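Local coordinates for protein putative LacI-family transcriptional regulator (Bacteroides fragilis, PDB 3GBV) that probably regulates transcription as a LacI-family DNA-binding protein, with a periplasmic-binding-protein-like domain that may bind a small effector, at residues M127-L130 against L131-N134; G21-W24 against T25-K29; R236-T239 against C240-G244. One frame throughout, in Å; residues are numbered along the deposited sequence.

Contact 1 (M127-L130 against L131-N134); sequences MLML and LAVN
Met129, a selenomethionine, turns CG away from its own carbonyl carbon (chi1 -68°) and bends again at chi2 and chi3, which curls its terminal CE back to the methyl of Ala132; Met129 CE and Ala132 CB lie 3.8 Å apart. Ala132 CB also rests 3.6 Å from Leu128 O, the oxygen that accepts the backbone N-H of its own residue: Ala132 N donates to Leu128 O over 2.8 Å. Leu131 N makes a weak bond to the same Leu128 O at 3.0 Å and a long, weak one to Met127 O at 3.5 Å, so Leu128 O serves two successive amides as the helix runs out. This is the C-terminal end of helix 117-131, where the chain leaves for strand 137-144 of the second, mixed sheet of a periplasmic-binding-protein fold. One step on, Val133 sets its CG2 methyl 3.3 Å from Leu130 O, while Val133 CA makes a CH...O contact with Met129 O at 3.3 Å. Leu128, Met129 and Ala132 all lean on Ile138 of that strand, and Leu131 reaches Ser247 and Phe248 of strand 246-251. Across the dimer interface, Leu130 packs on Leu131 of the second subunit and Met127 on Met127 of the same neighbour.

Contact 2 (G21-W24 against T25-K29); sequences GEYW and TDVQK
Gly21, with a positive phi that suits glycine, and the extended Glu22 lead into the first turn of helix 23-37, where Thr25 N bonds to Glu22 O at 3.2 Å and Gln28 N to Trp24 O at 2.9 Å. Thr25 folds its hydroxyl back over this start: with OG1 anti to its carbonyl carbon (chi1 -64°), Thr25 OG1 accepts the N-H of Gly21 N at 2.9 Å and 156°, tying the loop to the helix. On another side of the turn Val27 CG2 lies 3.7 Å from Tyr23 CE2 and 4.0 Å from Trp24 CE3. The two rings also meet each other, with Tyr23 CD2 over the centre of one indole face, 3.6 Å above the Trp24 plane, and Trp24 CD2 at the phenol edge, in its plane. The turn belongs to the beta-alpha-beta unit of strand 9-16, helix 23-37 and strand 43-50. Here Trp24 leans on Leu15 and Pro16 of the first strand and meets the ring of His18, while Tyr23 reaches across to Asp232 and Gln252; a bound 1,2-ethanediol near Tyr23 probably comes from the crystallisation liquor. A water donates to Asp26 OD2 at 2.7 Å and, weakly, to Tyr23 O, joining the carboxylate to the backbone one turn back. Glu22 OE1 is hydrogen-bonded to the backbone N of Leu19.

Contact 3 (R236-T239 against C240-G244); sequences RNVT and CLKEG
Helix 235-243 is the crossover helix of a beta-alpha-beta unit between strands 227-231 and 246-251, and this contact runs from its first turn to its C-terminal end. Three i to i+4 bonds hold it: Cys240 N to Arg236 O at 3.2 Å, Leu241 N to Asn237 O at 2.9 Å, and Lys242 N to Val238 O at 2.8 Å. The thiol of Cys240 swings back along the helix, with SG anti to its own carbonyl carbon (chi1 -67°), and Cys240 SG comes to 3.2 Å from Arg236 O. Lys242, extended beyond CG, lays its first methylenes by the turn before it, Lys242 CG 3.7 Å from Val238 O and Lys242 CD 4.2 Å from Val238 CG1. Within the domain of the mixed sheet, Leu241 and Asn237 touch Leu249 of strand 246-251, and Cys240 meets Tyr212 and Glu216 of helix 212-220. The buried Asn237 gives ND2 to the backbone oxygens of Asp232 and Ser209, so its amide joins two loops. Of the other polar ends, Thr239 OG1 bonds to Glu235 O, while Lys242 NZ and Arg236 NH1 form salt bridges with Asp292 and Glu216. On the exposed side Thr239 and Glu243 run alongside each other, pointing the same way, but the closeness of their approach is doubtful. Gly244, just past the helix, has positive phi, and its N makes weak bonds to Cys240 O and Leu241 O.

How the contacts relate
Along the chain the order is contact 2, contact 1, contact 3, all within one periplasmic-binding-protein fold. Contact 2 starts the helix that follows strand 9-16 of the all-parallel sheet; contacts 1 and 3 belong with the mixed sheet, on helices 117-131 and 235-243. Centres of contacts 1 and 3 lie 19 Å apart, those of 2 and 3 18 Å, and those of 1 and 2 31 Å, and none touches another. Contacts 2 and 3 approach to about 6 Å between nearest atoms, and their shared neighbour Asp232 suggests that contact 2 and the start of helix 235-243 lie near the cleft between the lobes, where effectors usually bind in this fold. Contact 1 instead lies at the dimer interface.

Contact 1 (M127-L130 against L131-N134)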
loop_
_atom_site.group_PDB
_atom_site.type_symbol
_atom_site.label_atom_id
_atom_site.label_comp_id
_atom_site.label_asym_id
_atom_site.label_seq_id
_atom_site.Cartn_x
_atom_site.Cartn_y
_atom_site.Cartn_z
HETATM N N MSE A 127 -9.666 8.316 7.963
HETATM C CA MSE A 127 -10.297 7.026 7.664
HETATM C C MSE A 127 -11.378 6.636 8.667
HETATM O O MSE A 127 -12.396 6.052 8.290
HETATM C CB MSE A 127 -9.252 5.901 7.590
HETATM C CG MSE A 127 -8.166 6.092 6.529
HETATM SE SE MSE A 127 -8.975 6.369 4.774
HETATM C CE MSE A 127 -9.910 4.634 4.440
ATOM N N LEU A 128 -11.154 6.937 9.942
ATOM C CA LEU A 128 -12.134 6.607 10.966
ATOM C C LEU A 128 -13.415 7.419 10.775
ATOM O O LEU A 128 -14.526 6.907 10.951
ATOM C CB LEU A 128 -11.583 6.879 12.362
ATOM C CG LEU A 128 -12.566 6.516 13.480
ATOM C CD1 LEU A 128 -12.609 5.005 13.628
ATOM C CD2 LEU A 128 -12.148 7.166 14.788
HETATM N N MSE A 129 -13.254 8.685 10.412
HETATM C CA MSE A 129 -14.397 9.571 10.214
HETATM C C MSE A 129 -15.213 9.258 8.964
HETATM O O MSE A 129 -16.348 9.711 8.836
HETATM C CB MSE A 129 -13.926 11.025 10.190
HETATM C CG MSE A 129 -13.421 11.474 11.538
HETATM SE SE MSE A 129 -14.873 11.194 12.868
HETATM C CE MSE A 129 -14.360 9.637 13.860
ATOM N N LEU A 130 -14.618 8.512 8.039
ATOM C CA LEU A 130 -15.296 8.097 6.809
ATOM C C LEU A 130 -16.277 7.011 7.254
ATOM O O LEU A 130 -17.340 6.814 6.666
ATOM C CB LEU A 130 -14.290 7.486 5.819
ATOM C CG LEU A 130 -14.898 6.776 4.593
ATOM C CD1 LEU A 130 -15.425 7.821 3.617
ATOM C CD2 LEU A 130 -13.853 5.890 3.903
ATOM N N LEU A 131 -15.873 6.317 8.313
ATOM C CA LEU A 131 -16.612 5.223 8.929
ATOM C C LEU A 131 -17.659 5.733 9.926
ATOM O O LEU A 131 -18.788 5.242 9.963
ATOM C CB LEU A 131 -15.615 4.335 9.674
ATOM C CG LEU A 131 -15.557 2.824 9.516
ATOM C CD1 LEU A 131 -15.331 2.443 8.076
ATOM C CD2 LEU A 131 -14.428 2.305 10.379
ATOM N N ALA A 132 -17.272 6.722 10.733
ATOM C CA ALA A 132 -18.144 7.277 11.766
ATOM C C ALA A 132 -18.750 8.627 11.426
ATOM O O ALA A 132 -19.009 9.437 12.320
ATOM C CB ALA A 132 -17.379 7.386 13.067
ATOM N N VAL A 133 -18.995 8.855 10.143
ATOM C CA VAL A 133 -19.557 10.110 9.665
ATOM C C VAL A 133 -20.418 10.846 10.689
ATOM O O VAL A 133 -20.017 11.891 11.215
ATOM C CB VAL A 133 -20.409 9.887 8.407
ATOM C CG1 VAL A 133 -20.294 11.101 7.489
ATOM C CG2 VAL A 133 -19.971 8.610 7.698
ATOM N N ASN A 134 -21.595 10.301 10.974
ATOM C CA ASN A 134 -22.511 10.928 11.921
ATOM C C ASN A 134 -22.520 10.242 13.283
ATOM O O ASN A 134 -23.544 9.715 13.720
ATOM C CB ASN A 134 -23.926 10.948 11.334
ATOM C CG ASN A 134 -23.992 11.675 10.000
ATOM O OD1 ASN A 134 -23.680 12.868 9.908
ATOM N ND2 ASN A 134 -24.397 10.957 8.956
#

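Contact 2 (G21-W24 against T25-K29)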
loop_
_atom_site.group_PDB
_atom_site.type_symbol
_atom_site.label_atom_id
_atom_site.label_comp_id
_atom_site.label_asym_id
_atom_site.label_seq_id
_atom_site.Cartn_x
_atom_site.Cartn_y
_atom_site.Cartn_z
ATOM N N GLY A 21 4.883 -14.206 16.041
ATOM C CA GLY A 21 3.618 -13.806 15.444
ATOM C C GLY A 21 3.253 -12.370 15.799
ATOM O O GLY A 21 2.340 -11.784 15.210
ATOM N N GLU A 22 3.949 -11.794 16.775
ATOM C CA GLU A 22 3.669 -10.414 17.150
ATOM C C GLU A 22 4.381 -9.510 16.148
ATOM O O GLU A 22 5.067 -9.999 15.251
ATOM C CB GLU A 22 4.118 -10.126 18.591
ATOM C CG GLU A 22 3.192 -10.758 19.631
ATOM C CD GLU A 22 3.510 -10.353 21.065
ATOM O OE1 GLU A 22 4.644 -10.609 21.530
ATOM O OE2 GLU A 22 2.620 -9.785 21.733
ATOM N N TYR A 23 4.219 -8.203 16.297
ATOM C CA TYR A 23 4.812 -7.263 15.364
ATOM C C TYR A 23 6.275 -7.471 14.981
ATOM O O TYR A 23 6.615 -7.465 13.807
ATOM C CB TYR A 23 4.658 -5.831 15.871
ATOM C CG TYR A 23 5.225 -4.829 14.895
ATOM C CD1 TYR A 23 4.534 -4.497 13.728
ATOM C CD2 TYR A 23 6.485 -4.264 15.101
ATOM C CE1 TYR A 23 5.088 -3.632 12.785
ATOM C CE2 TYR A 23 7.047 -3.400 14.168
ATOM C CZ TYR A 23 6.348 -3.088 13.014
ATOM O OH TYR A 23 6.922 -2.253 12.091
ATOM N N TRP A 24 7.130 -7.663 15.973
ATOM C CA TRP A 24 8.558 -7.797 15.728
ATOM C C TRP A 24 9.032 -9.007 14.936
ATOM O O TRP A 24 10.140 -8.998 14.382
ATOM C CB TRP A 24 9.301 -7.697 17.061
ATOM C CG TRP A 24 8.867 -6.486 17.824
ATOM C CD1 TRP A 24 8.010 -6.446 18.894
ATOM C CD2 TRP A 24 9.176 -5.131 17.509
ATOM N NE1 TRP A 24 7.765 -5.139 19.259
ATOM C CE2 TRP A 24 8.473 -4.306 18.419
ATOM C CE3 TRP A 24 9.980 -4.516 16.537
ATOM C CZ2 TRP A 24 8.545 -2.913 18.393
ATOM C CZ3 TRP A 24 10.055 -3.129 16.504
ATOM C CH2 TRP A 24 9.340 -2.343 17.430
ATOM N N THR A 25 8.208 -10.044 14.867
ATOM C CA THR A 25 8.598 -11.228 14.110
ATOM C C THR A 25 8.904 -10.871 12.641
ATOM O O THR A 25 9.816 -11.422 12.030
ATOM C CB THR A 25 7.492 -12.291 14.179
ATOM O OG1 THR A 25 7.341 -12.711 15.541
ATOM C CG2 THR A 25 7.843 -13.493 13.326
ATOM N N ASP A 26 8.149 -9.931 12.086
ATOM C CA ASP A 26 8.364 -9.521 10.706
ATOM C C ASP A 26 9.642 -8.688 10.548
ATOM O O ASP A 26 10.390 -8.858 9.582
ATOM C CB ASP A 26 7.154 -8.750 10.197
ATOM C CG ASP A 26 5.976 -9.659 9.903
ATOM O OD1 ASP A 26 6.184 -10.683 9.217
ATOM O OD2 ASP A 26 4.845 -9.348 10.348
ATOM N N VAL A 27 9.887 -7.790 11.499
ATOM C CA VAL A 27 11.092 -6.968 11.460
ATOM C C VAL A 27 12.299 -7.903 11.520
ATOM O O VAL A 27 13.311 -7.674 10.850
ATOM C CB VAL A 27 11.155 -6.005 12.661
ATOM C CG1 VAL A 27 12.475 -5.228 12.643
ATOM C CG2 VAL A 27 9.963 -5.054 12.622
ATOM N N GLN A 28 12.184 -8.962 12.315
ATOM C CA GLN A 28 13.275 -9.915 12.447
ATOM C C GLN A 28 13.505 -10.695 11.156
ATOM O O GLN A 28 14.654 -10.963 10.792
ATOM C CB GLN A 28 13.024 -10.855 13.627
ATOM C CG GLN A 28 13.411 -10.234 14.963
ATOM C CD GLN A 28 13.100 -11.129 16.153
ATOM O OE1 GLN A 28 12.984 -12.348 16.019
ATOM N NE2 GLN A 28 12.982 -10.526 17.329
ATOM N N LYS A 29 12.425 -11.056 10.465
ATOM C CA LYS A 29 12.564 -11.756 9.195
ATOM C C LYS A 29 13.341 -10.814 8.286
ATOM O O LYS A 29 14.274 -11.228 7.597
ATOM C CB LYS A 29 11.198 -12.065 8.561
ATOM C CG LYS A 29 10.372 -13.122 9.292
ATOM C CD LYS A 29 9.204 -13.616 8.439
ATOM C CE LYS A 29 8.281 -14.543 9.232
ATOM N NZ LYS A 29 9.020 -15.689 9.854
HETATM O O HOH W 1 3.943 -7.279 11.759
#

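Contact 3 (R236-T239 against C240-G244)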
loop_
_atom_site.group_PDB
_atom_site.type_symbol
_atom_site.label_atom_id
_atom_site.label_comp_id
_atom_site.label_asym_id
_atom_site.label_seq_id
_atom_site.Cartn_x
_atom_site.Cartn_y
_atom_site.Cartn_z
ATOM N N ARG A 236 -3.545 -12.364 13.719
ATOM C CA ARG A 236 -4.803 -12.226 14.423
ATOM C C ARG A 236 -5.515 -10.948 14.013
ATOM O O ARG A 236 -6.745 -10.872 14.036
ATOM C CB ARG A 236 -4.577 -12.284 15.933
ATOM C CG ARG A 236 -4.002 -13.631 16.382
ATOM C CD ARG A 236 -4.558 -14.036 17.732
ATOM N NE ARG A 236 -3.600 -13.845 18.805
ATOM C CZ ARG A 236 -3.918 -13.841 20.093
ATOM N NH1 ARG A 236 -5.178 -14.015 20.478
ATOM N NH2 ARG A 236 -2.968 -13.657 20.995
ATOM N N ASN A 237 -4.741 -9.945 13.611
ATOM C CA ASN A 237 -5.331 -8.688 13.165
ATOM C C ASN A 237 -6.030 -8.908 11.834
ATOM O O ASN A 237 -7.157 -8.453 11.621
ATOM C CB ASN A 237 -4.256 -7.615 12.995
ATOM C CG ASN A 237 -3.852 -6.988 14.306
ATOM O OD1 ASN A 237 -4.395 -7.325 15.358
ATOM N ND2 ASN A 237 -2.891 -6.060 14.251
ATOM N N VAL A 238 -5.349 -9.611 10.937
ATOM C CA VAL A 238 -5.901 -9.884 9.617
ATOM C C VAL A 238 -7.172 -10.727 9.700
ATOM O O VAL A 238 -8.122 -10.488 8.959
ATOM C CB VAL A 238 -4.867 -10.589 8.724
ATOM C CG1 VAL A 238 -5.520 -11.004 7.413
ATOM C CG2 VAL A 238 -3.683 -9.652 8.466
ATOM N N THR A 239 -7.188 -11.709 10.599
ATOM C CA THR A 239 -8.363 -12.562 10.777
ATOM C C THR A 239 -9.551 -11.689 11.174
ATOM O O THR A 239 -10.652 -11.846 10.636
ATOM C CB THR A 239 -8.120 -13.632 11.879
ATOM O OG1 THR A 239 -7.089 -14.528 11.449
ATOM C CG2 THR A 239 -9.392 -14.444 12.150
ATOM N N CYS A 240 -9.321 -10.761 12.103
ATOM C CA CYS A 240 -10.379 -9.863 12.553
ATOM C C CYS A 240 -10.789 -8.967 11.409
ATOM O O CYS A 240 -11.938 -8.539 11.335
ATOM C CB CYS A 240 -9.913 -8.989 13.720
ATOM S SG CYS A 240 -9.584 -9.877 15.250
ATOM N N LEU A 241 -9.833 -8.669 10.528
ATOM C CA LEU A 241 -10.093 -7.829 9.367
ATOM C C LEU A 241 -11.021 -8.585 8.425
ATOM O O LEU A 241 -11.984 -8.030 7.880
ATOM C CB LEU A 241 -8.791 -7.502 8.627
ATOM C CG LEU A 241 -8.973 -6.701 7.334
ATOM C CD1 LEU A 241 -9.457 -5.282 7.654
ATOM C CD2 LEU A 241 -7.656 -6.657 6.569
ATOM N N LYS A 242 -10.724 -9.862 8.236
ATOM C CA LYS A 242 -11.527 -10.683 7.348
ATOM C C LYS A 242 -12.884 -11.047 7.924
ATOM O O LYS A 242 -13.815 -11.290 7.175
ATOM C CB LYS A 242 -10.752 -11.943 6.962
ATOM C CG LYS A 242 -9.771 -11.692 5.835
ATOM C CD LYS A 242 -8.841 -12.863 5.603
ATOM C CE LYS A 242 -8.088 -12.680 4.296
ATOM N NZ LYS A 242 -6.974 -13.649 4.110
ATOM N N GLU A 243 -13.000 -11.065 9.250
ATOM C CA GLU A 243 -14.265 -11.406 9.904
ATOM C C GLU A 243 -15.174 -10.202 10.098
ATOM O O GLU A 243 -16.356 -10.358 10.388
ATOM C CB GLU A 243 -14.002 -12.071 11.255
ATOM C CG GLU A 243 -13.051 -13.240 11.149
ATOM C CD GLU A 243 -13.527 -14.467 11.891
ATOM O OE1 GLU A 243 -14.556 -15.046 11.476
ATOM O OE2 GLU A 243 -12.868 -14.851 12.885
ATOM N N GLY A 244 -14.624 -9.001 9.958
ATOM C CA GLY A 244 -15.444 -7.814 10.099
ATOM C C GLY A 244 -15.367 -7.006 11.382
ATOM O O GLY A 244 -15.951 -5.935 11.440
#